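Local coordinates for protein 4-hydroxybenzoyl-CoA Thioesterase (Pseudomonas sp. CBS3, PDB 1LO7) that hydrolyses 4-hydroxybenzoyl-CoA to 4-hydroxybenzoate and CoA, the last step in the conversion of 4-chlorobenzoate to 4-hydroxybenzoate, at residues Y27-S35 against V110-V118. Numbering follows the deposited sequence. Where two conformers were deposited one is given.
Sequences YHRWLDAAS and VMRADEIRV. With 4CO (4-hydroxyphenacyl coenzyme A), chain B.
Arg117 of strand 107-123, extended from CG to NE, sets its guanidinium edge against Asp32 of helix 25-41. Arg117 NH1 and NH2 both bond Asp32 OD1, at 3.0 and 2.9 Å, in a salt bridge with carboxylate and guanidinium nearly coplanar (19° apart). Glu115 completes a salt-bridge network: Arg117 NE and NH2 each lie 2.8 Å from Glu115 OE1, meeting it from above the carboxylate plane. Ser35 OG lies over one guanidinium face without bonding to it; its hydrogen bond is to Gln94. The 4-hydroxyphenacyl ring approaches the same guanidinium, C6B standing 3.6 Å from Arg117 NH1. A leucine in place of Arg117 would probably leave Asp32 OD1 and Glu115 OE1 without their shared cation. Tight apolar packing fills the Tyr27 end: Met111 CG sits over one ring face, 4.1 Å from the centroid, and Val110 CG1 is 3.5 Å from Tyr27 OH. The flank at His28 is looser, its side chain not touching Glu115; a water bridges His28 ND1 and Glu115 OE2, donating to OE2. In this hot dog fold, segment 27-35 crosses segment 110-118 at -57°, strand 107-123 lying between 91-101 and 56-68, while Trp23 of the second subunit hydrogen-bonds Asp32 OD2 and Tyr24 of that subunit packs alongside.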
ATOM      1  N   TYR A  27      -8.370  -5.323  -0.821  1.00 10.88           N
ATOM      2  CA  TYR A  27      -9.730  -5.429  -0.338  1.00  9.39           C
ATOM      3  C   TYR A  27      -9.791  -5.001   1.141  1.00  8.69           C
ATOM      4  O   TYR A  27     -10.689  -4.303   1.576  1.00 11.50           O
ATOM      5  CB  TYR A  27     -10.296  -6.859  -0.424  1.00  8.18           C
ATOM      6  CG  TYR A  27     -10.579  -7.282  -1.852  1.00  8.82           C
ATOM      7  CD1 TYR A  27     -11.628  -6.689  -2.554  1.00 10.54           C
ATOM      8  CD2 TYR A  27      -9.825  -8.264  -2.488  1.00  7.50           C
ATOM      9  CE1 TYR A  27     -11.913  -7.083  -3.863  1.00 12.01           C
ATOM     10  CE2 TYR A  27     -10.093  -8.666  -3.798  1.00  7.93           C
ATOM     11  CZ  TYR A  27     -11.143  -8.063  -4.483  1.00 12.01           C
ATOM     12  OH  TYR A  27     -11.416  -8.418  -5.787  1.00 18.20           O
ATOM     13  N   HIS A  28      -8.804  -5.405   1.940  1.00  8.01           N
ATOM     14  CA  HIS A  28      -8.831  -5.012   3.341  1.00  8.99           C
ATOM     15  C   HIS A  28      -8.706  -3.489   3.486  1.00 15.37           C
ATOM     16  O   HIS A  28      -9.295  -2.904   4.370  1.00 11.81           O
ATOM     17  CB  HIS A  28      -7.722  -5.763   4.127  1.00 10.08           C
ATOM     18  CG  HIS A  28      -8.014  -7.226   4.129  1.00 13.68           C
ATOM     19  ND1 HIS A  28      -9.070  -7.764   4.903  1.00 13.22           N
ATOM     20  CD2 HIS A  28      -7.400  -8.252   3.450  1.00 13.25           C
ATOM     21  CE1 HIS A  28      -9.066  -9.100   4.676  1.00 14.90           C
ATOM     22  NE2 HIS A  28      -8.072  -9.414   3.815  1.00 13.68           N
ATOM     23  N   ARG A  29      -7.925  -2.825   2.593  1.00 10.94           N
ATOM     24  CA  ARG A  29      -7.814  -1.367   2.661  1.00  7.71           C
ATOM     25  C   ARG A  29      -9.215  -0.826   2.433  1.00  8.86           C
ATOM     26  O   ARG A  29      -9.652   0.060   3.147  1.00 12.03           O
ATOM     27  CB  ARG A  29      -6.961  -0.818   1.486  1.00  9.39           C
ATOM     28  CG  ARG A  29      -5.467  -0.961   1.647  1.00 34.30           C
ATOM     29  CD  ARG A  29      -4.724   0.181   0.935  1.00 41.86           C
ATOM     30  NE  ARG A  29      -4.920   0.127  -0.499  1.00 20.63           N
ATOM     31  CZ  ARG A  29      -5.715   0.926  -1.203  1.00 27.79           C
ATOM     32  NH1 ARG A  29      -6.393   1.879  -0.614  1.00 27.71           N
ATOM     33  NH2 ARG A  29      -5.826   0.777  -2.546  1.00 25.43           N
ATOM     34  N   TRP A  30      -9.906  -1.375   1.448  1.00  6.92           N
ATOM     35  CA  TRP A  30     -11.241  -0.871   1.156  1.00  8.14           C
ATOM     36  C   TRP A  30     -12.260  -1.178   2.273  1.00 13.12           C
ATOM     37  O   TRP A  30     -13.175  -0.340   2.572  1.00 10.51           O
ATOM     38  CB  TRP A  30     -11.728  -1.328  -0.228  1.00  7.47           C
ATOM     39  CG  TRP A  30     -10.793  -0.891  -1.304  1.00  8.72           C
ATOM     40  CD1 TRP A  30     -10.102   0.283  -1.363  1.00 11.95           C
ATOM     41  CD2 TRP A  30     -10.446  -1.638  -2.464  1.00 10.21           C
ATOM     42  NE1 TRP A  30      -9.329   0.310  -2.512  1.00 12.78           N
ATOM     43  CE2 TRP A  30      -9.516  -0.875  -3.191  1.00 11.09           C
ATOM     44  CE3 TRP A  30     -10.804  -2.909  -2.933  1.00 10.40           C
ATOM     45  CZ2 TRP A  30      -8.986  -1.368  -4.381  1.00 11.57           C
ATOM     46  CZ3 TRP A  30     -10.284  -3.375  -4.107  1.00  9.60           C
ATOM     47  CH2 TRP A  30      -9.369  -2.612  -4.822  1.00  9.16           C
ATOM     48  N   LEU A  31     -12.130  -2.375   2.870  1.00 10.37           N
ATOM     49  CA  LEU A  31     -13.013  -2.759   3.972  1.00 11.06           C
ATOM     50  C   LEU A  31     -12.807  -1.782   5.132  1.00 10.42           C
ATOM     51  O   LEU A  31     -13.734  -1.326   5.756  1.00 11.31           O
ATOM     52  CB  LEU A  31     -12.746  -4.208   4.437  0.50 12.11           C
ATOM     53  CG  LEU A  31     -13.712  -5.229   3.816  0.50 18.02           C
ATOM     54  CD1 LEU A  31     -14.260  -4.741   2.487  0.50 13.34           C
ATOM     55  CD2 LEU A  31     -13.054  -6.596   3.677  0.50 24.68           C
ATOM     56  N   ASP A  32     -11.538  -1.419   5.392  1.00  8.71           N
ATOM     57  CA  ASP A  32     -11.251  -0.469   6.474  1.00  9.45           C
ATOM     58  C   ASP A  32     -11.862   0.906   6.198  1.00 10.11           C
ATOM     59  O   ASP A  32     -12.385   1.584   7.112  1.00  9.78           O
ATOM     60  CB  ASP A  32      -9.747  -0.374   6.767  1.00  9.75           C
ATOM     61  CG  ASP A  32      -9.543   0.259   8.112  1.00 10.72           C
ATOM     62  OD1 ASP A  32     -10.037  -0.229   9.115  1.00 10.76           O
ATOM     63  OD2 ASP A  32      -8.805   1.353   8.115  1.00  9.83           O
ATOM     64  N   ALA A  33     -11.824   1.339   4.925  1.00  9.15           N
ATOM     65  CA  ALA A  33     -12.412   2.641   4.611  1.00  9.71           C
ATOM     66  C   ALA A  33     -13.931   2.534   4.743  1.00  9.76           C
ATOM     67  O   ALA A  33     -14.622   3.439   5.233  1.00 11.06           O
ATOM     68  CB  ALA A  33     -12.044   3.046   3.173  1.00 10.75           C
ATOM     69  N   ALA A  34     -14.483   1.388   4.292  1.00  9.07           N
ATOM     70  CA  ALA A  34     -15.949   1.240   4.382  1.00  8.45           C
ATOM     71  C   ALA A  34     -16.385   1.178   5.862  1.00 12.81           C
ATOM     72  O   ALA A  34     -17.442   1.637   6.240  1.00 10.71           O
ATOM     73  CB  ALA A  34     -16.409  -0.024   3.666  1.00 10.01           C
ATOM     74  N   SER A  35     -15.566   0.568   6.718  1.00  9.31           N
ATOM     75  CA  SER A  35     -15.893   0.474   8.158  1.00  9.28           C
ATOM     76  C   SER A  35     -16.031   1.867   8.798  1.00 12.09           C
ATOM     77  O   SER A  35     -16.953   2.169   9.573  1.00 10.81           O
ATOM     78  CB  SER A  35     -14.764  -0.286   8.876  1.00 10.12           C
ATOM     79  OG  SER A  35     -14.880  -0.189  10.300  1.00 10.69           O
ATOM     80  N   VAL A 110     -18.468 -10.348  -5.145  1.00 11.02           N
ATOM     81  CA  VAL A 110     -17.019 -10.449  -5.343  1.00 11.62           C
ATOM     82  C   VAL A 110     -16.325 -11.005  -4.110  1.00 11.13           C
ATOM     83  O   VAL A 110     -15.528 -11.955  -4.160  1.00 12.10           O
ATOM     84  CB  VAL A 110     -16.381  -9.099  -5.779  1.00 13.41           C
ATOM     85  CG1 VAL A 110     -14.868  -9.202  -5.769  1.00 12.94           C
ATOM     86  CG2 VAL A 110     -16.817  -8.738  -7.191  1.00 14.41           C
ATOM     87  N   MET A 111     -16.628 -10.385  -2.966  1.00 10.79           N
ATOM     88  CA  MET A 111     -16.044 -10.858  -1.725  1.00 12.46           C
ATOM     89  C   MET A 111     -16.892 -10.419  -0.539  1.00 12.94           C
ATOM     90  O   MET A 111     -17.765  -9.549  -0.659  1.00 11.73           O
ATOM     91  CB  MET A 111     -14.534 -10.517  -1.565  1.00 16.56           C
ATOM     92  CG  MET A 111     -14.225  -9.059  -1.317  1.00 18.10           C
ATOM     93  SD  MET A 111     -14.216  -8.581   0.424  1.00 18.42           S
ATOM     94  CE  MET A 111     -12.872  -9.467   1.259  1.00 14.04           C
ATOM     95  N   ARG A 112     -16.650 -11.041   0.596  1.00 11.05           N
ATOM     96  CA  ARG A 112     -17.409 -10.665   1.783  1.00 12.14           C
ATOM     97  C   ARG A 112     -16.534 -10.835   3.009  1.00 16.27           C
ATOM     98  O   ARG A 112     -15.644 -11.696   3.026  1.00 14.41           O
ATOM     99  CB  ARG A 112     -18.668 -11.532   1.924  1.00 10.71           C
ATOM    100  CG  ARG A 112     -19.446 -11.203   3.210  1.00 23.65           C
ATOM    101  CD  ARG A 112     -20.867 -11.811   3.276  1.00 24.67           C
ATOM    102  NE  ARG A 112     -21.912 -11.176   2.433  1.00 32.47           N
ATOM    103  CZ  ARG A 112     -22.668 -11.788   1.489  1.00 17.08           C
ATOM    104  NH1 ARG A 112     -22.569 -13.088   1.209  1.00 17.54           N
ATOM    105  NH2 ARG A 112     -23.571 -11.056   0.841  1.00 23.57           N
ATOM    106  N   ALA A 113     -16.773 -10.011   4.043  1.00  9.75           N
ATOM    107  CA  ALA A 113     -15.987 -10.190   5.228  1.00 12.31           C
ATOM    108  C   ALA A 113     -16.801  -9.792   6.468  1.00 16.99           C
ATOM    109  O   ALA A 113     -17.573  -8.829   6.417  1.00 12.85           O
ATOM    110  CB  ALA A 113     -14.705  -9.338   5.205  1.00 12.63           C
ATOM    111  N   ASP A 114     -16.624 -10.564   7.545  1.00 10.03           N
ATOM    112  CA  ASP A 114     -17.236 -10.269   8.818  1.00  8.29           C
ATOM    113  C   ASP A 114     -16.045  -9.888   9.675  1.00 11.75           C
ATOM    114  O   ASP A 114     -15.176 -10.729   9.982  1.00 13.16           O
ATOM    115  CB  ASP A 114     -17.935 -11.449   9.460  1.00  8.01           C
ATOM    116  CG  ASP A 114     -19.280 -11.639   8.839  1.00 18.59           C
ATOM    117  OD1 ASP A 114     -19.817 -10.797   8.169  1.00 15.23           O
ATOM    118  OD2 ASP A 114     -19.819 -12.793   9.090  1.00 19.67           O
ATOM    119  N   GLU A 115     -15.989  -8.609  10.053  1.00 12.05           N
ATOM    120  CA  GLU A 115     -14.916  -8.084  10.885  1.00 10.87           C
ATOM    121  C   GLU A 115     -15.391  -7.918  12.312  1.00 12.30           C
ATOM    122  O   GLU A 115     -16.504  -7.442  12.526  1.00 13.81           O
ATOM    123  CB  GLU A 115     -14.445  -6.667  10.398  1.00  8.16           C
ATOM    124  CG  GLU A 115     -13.840  -6.681   8.976  1.00  7.65           C
ATOM    125  CD  GLU A 115     -13.382  -5.303   8.583  1.00 17.63           C
ATOM    126  OE1 GLU A 115     -13.959  -4.296   8.906  1.00 12.10           O
ATOM    127  OE2 GLU A 115     -12.313  -5.300   7.821  1.00 15.29           O
ATOM    128  N   ILE A 116     -14.538  -8.278  13.250  1.00  6.59           N
ATOM    129  CA  ILE A 116     -14.875  -8.089  14.643  1.00  8.28           C
ATOM    130  C   ILE A 116     -13.967  -6.965  15.119  1.00 10.42           C
ATOM    131  O   ILE A 116     -12.748  -7.071  15.055  1.00  9.95           O
ATOM    132  CB  ILE A 116     -14.734  -9.321  15.517  1.00 11.61           C
ATOM    133  CG1 ILE A 116     -15.615 -10.463  14.927  1.00 12.44           C
ATOM    134  CG2 ILE A 116     -15.146  -8.923  16.944  1.00  9.20           C
ATOM    135  CD1 ILE A 116     -15.764 -11.684  15.847  1.00 13.12           C
ATOM    136  N   ARG A 117     -14.561  -5.854  15.563  1.00  8.99           N
ATOM    137  CA  ARG A 117     -13.767  -4.737  16.010  1.00  7.99           C
ATOM    138  C   ARG A 117     -14.220  -4.275  17.386  1.00 12.41           C
ATOM    139  O   ARG A 117     -15.228  -4.763  17.953  1.00 10.00           O
ATOM    140  CB  ARG A 117     -13.979  -3.582  15.021  1.00  9.75           C
ATOM    141  CG  ARG A 117     -13.289  -3.772  13.652  1.00 10.35           C
ATOM    142  CD  ARG A 117     -13.776  -2.724  12.664  1.00  7.69           C
ATOM    143  NE  ARG A 117     -13.286  -2.878  11.280  1.00  9.32           N
ATOM    144  CZ  ARG A 117     -12.234  -2.218  10.791  1.00 11.58           C
ATOM    145  NH1 ARG A 117     -11.479  -1.377  11.536  1.00  9.05           N
ATOM    146  NH2 ARG A 117     -11.938  -2.417   9.503  1.00 10.53           N
ATOM    147  N   VAL A 118     -13.474  -3.311  17.914  1.00 11.62           N
ATOM    148  CA  VAL A 118     -13.813  -2.744  19.219  1.00  8.57           C
ATOM    149  C   VAL A 118     -13.468  -1.306  19.197  1.00  9.50           C
ATOM    150  O   VAL A 118     -12.592  -0.897  18.437  1.00  9.55           O
ATOM    151  CB  VAL A 118     -12.974  -3.338  20.318  1.00  9.81           C
ATOM    152  CG1 VAL A 118     -13.221  -4.831  20.441  1.00 10.49           C
ATOM    153  CG2 VAL A 118     -11.491  -3.011  20.136  1.00 10.90           C
TER
HETATM  154  N1A 4CO B 170     -12.434 -13.138  18.204  1.00 13.46           N
HETATM  155  C2A 4CO B 170     -13.597 -12.589  18.667  1.00 17.56           C
HETATM  156  N3A 4CO B 170     -13.730 -11.627  19.543  1.00 11.61           N
HETATM  157  C4A 4CO B 170     -12.538 -11.165  19.975  1.00 12.65           C
HETATM  158  C5A 4CO B 170     -11.288 -11.631  19.607  1.00 12.37           C
HETATM  159  C6A 4CO B 170     -11.248 -12.668  18.662  1.00 14.95           C
HETATM  160  N6A 4CO B 170     -10.121 -13.190  18.223  1.00 18.38           N
HETATM  161  N7A 4CO B 170     -10.280 -10.936  20.270  1.00 13.68           N
HETATM  162  C8A 4CO B 170     -10.934 -10.063  21.046  1.00 14.59           C
HETATM  163  N9A 4CO B 170     -12.294 -10.177  20.922  1.00 13.40           N
HETATM  164  C1D 4CO B 170     -13.333  -9.462  21.670  1.00 13.03           C
HETATM  165  C2D 4CO B 170     -13.400  -9.924  23.123  1.00 15.93           C
HETATM  166  O2D 4CO B 170     -14.112 -11.157  23.253  1.00 19.55           O
HETATM  167  C3D 4CO B 170     -14.205  -8.778  23.710  1.00 17.44           C
HETATM  168  O3D 4CO B 170     -15.515  -8.789  23.202  1.00 20.03           O
HETATM  169  P3D 4CO B 170     -16.780  -8.666  24.141  1.00 17.07           P
HETATM  170  O7A 4CO B 170     -17.047  -9.995  24.651  1.00 35.28           O
HETATM  171  O8A 4CO B 170     -16.514  -7.707  25.218  1.00 18.54           O
HETATM  172  O9A 4CO B 170     -17.952  -8.160  23.256  1.00 15.98           O
HETATM  173  C4D 4CO B 170     -13.503  -7.614  23.018  1.00 17.83           C
HETATM  174  O4D 4CO B 170     -12.908  -8.165  21.803  1.00 15.65           O
HETATM  175  C5D 4CO B 170     -12.507  -6.833  23.824  1.00 18.24           C
HETATM  176  O5D 4CO B 170     -11.380  -7.681  24.058  1.00 20.34           O
HETATM  177  P1A 4CO B 170     -10.811  -7.784  25.535  1.00 20.47           P
HETATM  178  O1A 4CO B 170      -9.835  -8.881  25.438  1.00 19.71           O
HETATM  179  O2A 4CO B 170     -11.846  -8.033  26.512  1.00 26.34           O
HETATM  180  O3A 4CO B 170     -10.164  -6.461  25.923  1.00 16.88           O
HETATM  181  P2A 4CO B 170      -8.657  -5.935  25.770  1.00 17.81           P
HETATM  182  O4A 4CO B 170      -8.689  -4.503  26.136  1.00 16.32           O
HETATM  183  O5A 4CO B 170      -7.817  -6.665  26.717  1.00 19.36           O
HETATM  184  O6A 4CO B 170      -7.981  -6.314  24.318  1.00 15.58           O
HETATM  185  CBP 4CO B 170      -7.306  -5.311  22.316  1.00 16.19           C
HETATM  186  CCP 4CO B 170      -8.511  -5.682  23.183  1.00 18.53           C
HETATM  187  CDP 4CO B 170      -6.326  -4.406  23.082  1.00 13.65           C
HETATM  188  CEP 4CO B 170      -7.779  -4.675  21.015  1.00 18.34           C
HETATM  189  CAP 4CO B 170      -6.411  -6.535  22.059  1.00 16.30           C
HETATM  190  OAP 4CO B 170      -7.167  -7.579  21.444  1.00 12.62           O
HETATM  191  C9P 4CO B 170      -5.389  -6.241  20.962  1.00 11.24           C
HETATM  192  O9P 4CO B 170      -4.517  -5.418  21.144  1.00 14.09           O
HETATM  193  N8P 4CO B 170      -5.570  -6.906  19.686  1.00 11.41           N
HETATM  194  C7P 4CO B 170      -4.683  -6.373  18.646  1.00 12.59           C
HETATM  195  C6P 4CO B 170      -5.345  -5.235  17.855  1.00 13.91           C
HETATM  196  C5P 4CO B 170      -4.531  -4.983  16.581  1.00 15.50           C
HETATM  197  O5P 4CO B 170      -3.334  -4.716  16.604  1.00 12.73           O
HETATM  198  N4P 4CO B 170      -5.329  -5.070  15.381  1.00  9.25           N
HETATM  199  C3P 4CO B 170      -4.591  -4.961  14.131  1.00  9.85           C
HETATM  200  C2P 4CO B 170      -4.179  -3.540  13.850  1.00 17.59           C
HETATM  201  S1P 4CO B 170      -5.363  -2.301  14.377  1.00 18.77           S
HETATM  202  O1B 4CO B 170      -5.755  -1.111  11.361  1.00 14.50           O
HETATM  203  C1B 4CO B 170      -5.867  -0.557  12.440  1.00 11.31           C
HETATM  204  C2B 4CO B 170      -7.037   0.290  12.703  1.00  7.93           C
HETATM  205  C3B 4CO B 170      -7.145   0.939  13.958  1.00  9.97           C
HETATM  206  C4B 4CO B 170      -8.238   1.762  14.213  1.00  8.40           C
HETATM  207  C5B 4CO B 170      -9.210   1.964  13.212  1.00 11.15           C
HETATM  208  O2B 4CO B 170     -10.290   2.846  13.427  1.00 11.52           O
HETATM  209  C6B 4CO B 170      -9.102   1.287  11.965  1.00  8.06           C
HETATM  210  C7B 4CO B 170      -8.004   0.443  11.709  1.00  8.78           C
HETATM  211  CB  4CO B 170      -4.863  -0.759  13.513  1.00 11.04           C
HETATM  212  O   HOH W   1     -10.869  -7.258   7.096  1.00 16.33           O